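Local structure of uncharacterized protein (Bacteroides vulgatus, 4Q88) at residues V35-D40 with D69-K74; W214-F219 with Q241-S246. The protein is of unproven function but probably hydrolyses glycosidic bonds, as a member of glycoside hydrolase family 88. One frame throughout, in Å; residues are numbered along the deposited sequence. Where two conformers were deposited one is given.

Contact 1 of 2, residues V35-D40 with D69-K74; sequences VRSFWD and DYNQWK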
loop_
_atom_site.group_PDB
_atom_site.type_symbol
_atom_site.label_atom_id
_atom_site.label_comp_id
_atom_site.label_asym_id
_atom_site.label_seq_id
_atom_site.Cartn_x
_atom_site.Cartn_y
_atom_site.Cartn_z
ATOM N N VAL A 35 14.880 11.688 6.764
ATOM C CA VAL A 35 15.088 10.295 7.046
ATOM C C VAL A 35 15.133 9.521 5.706
ATOM O O VAL A 35 14.749 10.017 4.620
ATOM C CB VAL A 35 13.991 9.732 7.960
ATOM C CG1 VAL A 35 14.162 10.260 9.393
ATOM C CG2 VAL A 35 12.600 10.016 7.378
ATOM N N ARG A 36 15.630 8.302 5.783
ATOM C CA ARG A 36 15.940 7.540 4.591
ATOM C C ARG A 36 14.674 7.228 3.728
ATOM O O ARG A 36 13.553 7.261 4.237
ATOM C CB ARG A 36 16.629 6.230 4.974
ATOM C CG ARG A 36 15.828 5.273 5.798
ATOM C CD ARG A 36 16.584 3.965 6.030
ATOM N NE ARG A 36 15.817 3.094 6.860
ATOM C CZ ARG A 36 16.146 1.840 7.193
ATOM N NH1 ARG A 36 17.225 1.259 6.728
ATOM N NH2 ARG A 36 15.355 1.161 7.989
ATOM N N SER A 37 14.898 6.909 2.457
ATOM C CA SER A 37 13.815 6.738 1.495
ATOM C C SER A 37 13.310 5.282 1.464
ATOM O O SER A 37 12.680 4.910 0.520
ATOM C CB SER A 37 14.238 7.178 0.091
ATOM O OG SER A 37 15.448 6.547 -0.319
ATOM N N PHE A 38 13.597 4.486 2.489
ATOM C CA PHE A 38 13.187 3.092 2.573
ATOM C C PHE A 38 11.694 2.944 2.732
ATOM O O PHE A 38 11.019 3.922 3.028
ATOM C CB PHE A 38 13.879 2.488 3.783
ATOM C CG PHE A 38 13.917 0.965 3.825
ATOM C CD1 PHE A 38 14.274 0.205 2.725
ATOM C CD2 PHE A 38 13.771 0.329 5.029
ATOM C CE1 PHE A 38 14.415 -1.178 2.805
ATOM C CE2 PHE A 38 13.882 -1.050 5.126
ATOM C CZ PHE A 38 14.226 -1.807 4.014
ATOM N N TRP A 39 11.166 1.730 2.539
ATOM C CA TRP A 39 9.709 1.546 2.330
ATOM C C TRP A 39 8.785 2.147 3.410
ATOM O O TRP A 39 7.721 2.639 3.102
ATOM C CB TRP A 39 9.367 0.052 2.154
ATOM C CG TRP A 39 9.430 -0.680 3.458
ATOM C CD1 TRP A 39 10.531 -1.230 4.041
ATOM C CD2 TRP A 39 8.349 -0.901 4.355
ATOM N NE1 TRP A 39 10.206 -1.781 5.270
ATOM C CE2 TRP A 39 8.864 -1.603 5.473
ATOM C CE3 TRP A 39 6.986 -0.631 4.303
ATOM C CZ2 TRP A 39 8.052 -1.972 6.548
ATOM C CZ3 TRP A 39 6.195 -0.983 5.375
ATOM C CH2 TRP A 39 6.720 -1.680 6.458
ATOM N N ASP A 40 9.169 2.031 4.673
ATOM C CA ASP A 40 8.264 2.436 5.739
ATOM C C ASP A 40 8.025 3.944 5.722
ATOM O O ASP A 40 6.862 4.396 5.781
ATOM C CB ASP A 40 8.726 1.891 7.105
ATOM C CG ASP A 40 10.134 2.324 7.498
ATOM O OD1 ASP A 40 11.016 2.679 6.664
ATOM O OD2 ASP A 40 10.345 2.311 8.717
ATOM N N ASP A 69 14.384 15.702 -1.382
ATOM C CA ASP A 69 15.657 16.473 -1.486
ATOM C C ASP A 69 16.768 15.812 -0.628
ATOM O O ASP A 69 17.862 15.567 -1.117
ATOM C CB ASP A 69 15.408 17.932 -1.025
ATOM C CG ASP A 69 14.855 18.818 -2.105
ATOM O OD1 ASP A 69 15.010 18.498 -3.316
ATOM O OD2 ASP A 69 14.263 19.882 -1.749
ATOM N N TYR A 70 16.464 15.505 0.632
ATOM C CA TYR A 70 17.381 14.853 1.553
ATOM C C TYR A 70 17.913 13.521 0.987
ATOM O O TYR A 70 19.088 13.166 1.144
ATOM C CB TYR A 70 16.709 14.603 2.916
ATOM C CG TYR A 70 17.582 13.809 3.864
ATOM C CD1 TYR A 70 18.758 14.351 4.365
ATOM C CD2 TYR A 70 17.254 12.518 4.233
ATOM C CE1 TYR A 70 19.563 13.615 5.230
ATOM C CE2 TYR A 70 18.048 11.777 5.089
ATOM C CZ TYR A 70 19.199 12.339 5.581
ATOM O OH TYR A 70 19.965 11.584 6.429
ATOM N N ASN A 71 17.036 12.759 0.335
ATOM C CA ASN A 71 17.430 11.483 -0.297
ATOM C C ASN A 71 17.949 11.608 -1.727
ATOM O O ASN A 71 18.208 10.606 -2.420
ATOM C CB ASN A 71 16.253 10.481 -0.167
ATOM C CG ASN A 71 16.017 10.074 1.261
ATOM O OD1 ASN A 71 16.824 9.359 1.843
ATOM N ND2 ASN A 71 14.919 10.556 1.860
ATOM N N GLN A 72 18.132 12.851 -2.167
ATOM C CA GLN A 72 18.647 13.147 -3.498
ATOM C C GLN A 72 17.825 12.518 -4.597
ATOM O O GLN A 72 18.346 12.159 -5.656
ATOM C CB GLN A 72 20.111 12.723 -3.630
ATOM C CG GLN A 72 20.997 13.259 -2.532
ATOM C CD GLN A 72 22.446 12.895 -2.791
ATOM O OE1 GLN A 72 22.818 11.720 -2.831
ATOM N NE2 GLN A 72 23.250 13.896 -3.022
ATOM N N TRP A 73 16.523 12.371 -4.343
ATOM C CA TRP A 73 15.632 11.775 -5.313
ATOM C C TRP A 73 16.080 10.388 -5.756
ATOM O O TRP A 73 15.919 9.997 -6.919
ATOM C CB TRP A 73 15.430 12.730 -6.510
ATOM C CG TRP A 73 14.992 14.056 -6.059
ATOM C CD1 TRP A 73 15.806 15.088 -5.607
ATOM C CD2 TRP A 73 13.641 14.540 -5.963
ATOM N NE1 TRP A 73 15.028 16.142 -5.176
ATOM C CE2 TRP A 73 13.705 15.864 -5.439
ATOM C CE3 TRP A 73 12.371 13.996 -6.300
ATOM C CZ2 TRP A 73 12.559 16.652 -5.231
ATOM C CZ3 TRP A 73 11.233 14.785 -6.092
ATOM C CH2 TRP A 73 11.329 16.099 -5.580
ATOM N N LYS A 74 16.603 9.630 -4.791
ATOM C CA LYS A 74 17.023 8.261 -5.035
ATOM C C LYS A 74 16.438 7.339 -3.983
ATOM O O LYS A 74 16.007 7.760 -2.905
ATOM C CB LYS A 74 18.559 8.155 -4.932
ATOM C CG LYS A 74 19.292 8.942 -5.981
ATOM C CD LYS A 74 20.783 8.896 -5.643
ATOM C CE LYS A 74 21.541 9.813 -6.566
ATOM N NZ LYS A 74 22.996 9.588 -6.472
HETATM O O HOH W 1 17.718 6.882 1.704
#
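The side-chain amide of Asn71 carries this contact. Its ND2 gives a nearly straight hydrogen bond to Val35 O (2.8 Å, 168° at the hydrogen), which lies in the amide plane. ND2 also bonds Trp67 O, so two backbone carbonyls grip it. On the other branch, Asn71 OD1 accepts a hydrogen bond from water 1 at 2.6 Å. That water in turn accepts one from Ser37 N (2.9 Å). Ser37 OG sits in the crowded position between backbone N and carbonyl carbon (chi1 53°). From there Ser37 OG donates to Lys74 O at 2.9 Å, on a lone pair. Tyr107 OH is a second partner of Lys74 O. The Tyr70 ring turns its edge to Val35 O, with CD2 at 3.6 Å. Further out, a Schellman motif with Gln72 as C-prime residue ends helix 58-70. Just past it, Trp73 NE1 bonds Asp69 OD1 (3.0 Å) on the anti lone pair. The guanidinium of Arg36 makes a salt bridge with Glu90. The contact thus ties the turn after helix 58-70 to the loop that leads into helix 39-55. Both amide ends of Asn71 are satisfied, which should fix its flip.

Contact 2 of 2, residues W214-F219 with Q241-S246; sequences WAFAAF and QTMAKS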
loop_
_atom_site.group_PDB
_atom_site.type_symbol
_atom_site.label_atom_id
_atom_site.label_comp_id
_atom_site.label_asym_id
_atom_site.label_seq_id
_atom_site.Cartn_x
_atom_site.Cartn_y
_atom_site.Cartn_z
ATOM N N TRP A 214 -1.978 -4.675 1.140
ATOM C CA TRP A 214 -1.056 -4.076 0.169
ATOM C C TRP A 214 -1.546 -4.365 -1.267
ATOM O O TRP A 214 -1.642 -3.454 -2.121
ATOM C CB TRP A 214 0.365 -4.631 0.338
ATOM C CG TRP A 214 1.127 -4.225 1.558
ATOM C CD1 TRP A 214 1.818 -5.074 2.382
ATOM C CD2 TRP A 214 1.352 -2.901 2.087
ATOM N NE1 TRP A 214 2.452 -4.368 3.335
ATOM C CE2 TRP A 214 2.137 -3.046 3.225
ATOM C CE3 TRP A 214 0.934 -1.624 1.734
ATOM C CZ2 TRP A 214 2.534 -1.972 3.991
ATOM C CZ3 TRP A 214 1.325 -0.557 2.529
ATOM C CH2 TRP A 214 2.126 -0.744 3.619
ATOM N N ALA A 215 -1.914 -5.623 -1.541
ATOM C CA ALA A 215 -2.306 -6.013 -2.868
ATOM C C ALA A 215 -3.579 -5.303 -3.330
ATOM O O ALA A 215 -3.637 -4.761 -4.454
ATOM C CB ALA A 215 -2.497 -7.548 -2.965
ATOM N N PHE A 216 -4.589 -5.277 -2.461
ATOM C CA PHE A 216 -5.890 -4.682 -2.791
ATOM C C PHE A 216 -5.757 -3.158 -3.005
ATOM O O PHE A 216 -6.299 -2.632 -4.011
ATOM C CB PHE A 216 -6.864 -4.978 -1.666
ATOM C CG PHE A 216 -8.285 -4.631 -1.937
ATOM C CD1 PHE A 216 -8.989 -5.197 -2.964
ATOM C CD2 PHE A 216 -8.988 -3.840 -1.013
ATOM C CE1 PHE A 216 -10.317 -4.887 -3.183
ATOM C CE2 PHE A 216 -10.332 -3.583 -1.199
ATOM C CZ PHE A 216 -11.012 -4.110 -2.265
ATOM N N ALA A 217 -5.075 -2.469 -2.105
ATOM C CA ALA A 217 -4.813 -1.002 -2.312
ATOM C C ALA A 217 -3.954 -0.751 -3.572
ATOM O O ALA A 217 -4.171 0.233 -4.260
ATOM C CB ALA A 217 -4.122 -0.409 -1.121
ATOM N N ALA A 218 -3.000 -1.639 -3.824
ATOM C CA ALA A 218 -2.213 -1.572 -5.053
ATOM C C ALA A 218 -3.050 -1.587 -6.293
ATOM O O ALA A 218 -2.815 -0.783 -7.241
ATOM C CB ALA A 218 -1.137 -2.649 -5.081
ATOM N N PHE A 219 -3.998 -2.514 -6.388
ATOM C CA PHE A 219 -4.819 -2.576 -7.590
ATOM C C PHE A 219 -5.653 -1.337 -7.738
ATOM O O PHE A 219 -5.849 -0.837 -8.861
ATOM C CB PHE A 219 -5.723 -3.821 -7.584
ATOM C CG PHE A 219 -5.007 -5.053 -8.021
ATOM C CD1 PHE A 219 -4.656 -5.207 -9.335
ATOM C CD2 PHE A 219 -4.636 -6.031 -7.138
ATOM C CE1 PHE A 219 -4.000 -6.337 -9.787
ATOM C CE2 PHE A 219 -3.910 -7.134 -7.554
ATOM C CZ PHE A 219 -3.591 -7.292 -8.898
ATOM N N GLN A 241 -12.233 -6.721 -8.199
ATOM C CA GLN A 241 -13.592 -7.052 -7.815
ATOM C C GLN A 241 -13.686 -8.387 -7.073
ATOM O O GLN A 241 -14.467 -8.521 -6.120
ATOM C CB GLN A 241 -14.499 -7.051 -9.026
ATOM C CG GLN A 241 -14.699 -5.644 -9.567
ATOM C CD GLN A 241 -15.431 -5.650 -10.903
ATOM O OE1 GLN A 241 -15.311 -6.628 -11.721
ATOM N NE2 GLN A 241 -16.131 -4.555 -11.184
ATOM N N THR A 242 -12.925 -9.378 -7.535
ATOM C CA THR A 242 -12.906 -10.683 -6.838
ATOM C C THR A 242 -12.303 -10.601 -5.467
ATOM O O THR A 242 -12.820 -11.191 -4.508
ATOM C CB THR A 242 -12.111 -11.663 -7.672
ATOM O OG1 THR A 242 -12.694 -11.770 -8.978
ATOM C CG2 THR A 242 -12.077 -13.019 -7.023
HETATM N N MSE A 243 -11.187 -9.863 -5.321
HETATM C CA MSE A 243 -10.621 -9.679 -4.010
HETATM C C MSE A 243 -11.567 -8.950 -3.100
HETATM O O MSE A 243 -11.694 -9.271 -1.922
HETATM C CB MSE A 243 -9.300 -8.865 -4.041
HETATM C CG MSE A 243 -8.186 -9.553 -4.798
HETATM SE SE MSE A 243 -6.521 -8.547 -4.474
HETATM C CE MSE A 243 -6.269 -8.969 -2.561
ATOM N N ALA A 244 -12.294 -7.971 -3.631
ATOM C CA ALA A 244 -13.244 -7.224 -2.805
ATOM C C ALA A 244 -14.273 -8.159 -2.157
ATOM O O ALA A 244 -14.587 -8.041 -0.949
ATOM C CB ALA A 244 -13.983 -6.150 -3.639
ATOM N N LYS A 245 -14.776 -9.074 -2.947
ATOM C CA LYS A 245 -15.758 -10.004 -2.466
ATOM C C LYS A 245 -15.114 -10.954 -1.371
ATOM O O LYS A 245 -15.746 -11.223 -0.303
ATOM C CB LYS A 245 -16.305 -10.811 -3.609
ATOM C CG LYS A 245 -17.474 -11.670 -3.198
ATOM C CD LYS A 245 -18.238 -12.218 -4.390
ATOM C CE LYS A 245 -19.476 -12.963 -3.901
ATOM N NZ LYS A 245 -20.123 -13.707 -5.022
ATOM N N SER A 246 -13.925 -11.487 -1.655
ATOM C CA SER A 246 -13.274 -12.394 -0.693
ATOM C C SER A 246 -12.898 -11.694 0.612
ATOM O O SER A 246 -13.003 -12.268 1.760
ATOM C CB SER A 246 -12.074 -13.021 -1.353
ATOM O OG SER A 246 -12.493 -13.744 -2.488
#
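Trp214 O takes the shortest backbone hydrogen bond within the two segments, one bond, from Ala218 N at 2.8 Å. The bond is an ordinary helical one. No hydrogen bond passes between the two helices, so van der Waals contacts join them. The short axes approach to 10.4 Å and run mostly antiparallel, at 140°.

Met243, deposited as selenomethionine, extends from helix 233-249 toward helix 209-225. Its CG is anti to the carbonyl carbon, and the chain then bends at chi3 (69°). This bend brings the methyl CE to Ala215 CB at 4.1 Å and leaves SE beside Phe219. SE stands 5.1 Å from the centroid of the Phe219 ring and approaches it obliquely, a Met-aromatic contact. The two side chains cross at about a right angle.

Phe216 comes from helix 209-225 with CG anti to its backbone N. It runs alongside Met243 in the opposite direction, and its CD1 lies 3.8 Å from Met243 CB. The far end of the ring goes on to Ala244. There Phe216 CE1 lies 3.7 Å from the backbone Ala244 N, and CZ meets Ala244 CB at 3.9 Å. Beyond the pair, Phe216 stacks on Phe240 and meets Phe282 edge-to-face, while Tyr187 of strand 186-187 touches Met243, Ala215 and Phe219.

The contact joins helices 209-225 and 233-249, neighbours along the chain, consistent with the (alpha/alpha)6 barrel of the six-hairpin glycosidases. All five touching residues are buried. Cohesion here rests on apolar fit and one selenium-ring contact, with no charge involved.

How the contacts relate
The two contacts come in series along the chain, contact 1 closing before contact 2 opens. Their centres are 28 Å apart, on opposite sides of the chain's centre. Contact 1 lies near the surface, its centre about 17 Å from the centre of the chain, and joins the approach to helix 39-55 with the end of helix 58-70. Contact 2 is buried, its centre about 11 Å from that of the chain, and joins helices 209-225 and 233-249. They share no helix but touch at one point, where Trp39 CZ3 packs 4.0 Å from Trp214 CZ2. Helices distant in sequence thus meet in a single, mainly helical domain, consistent with the six-hairpin glycosidase fold.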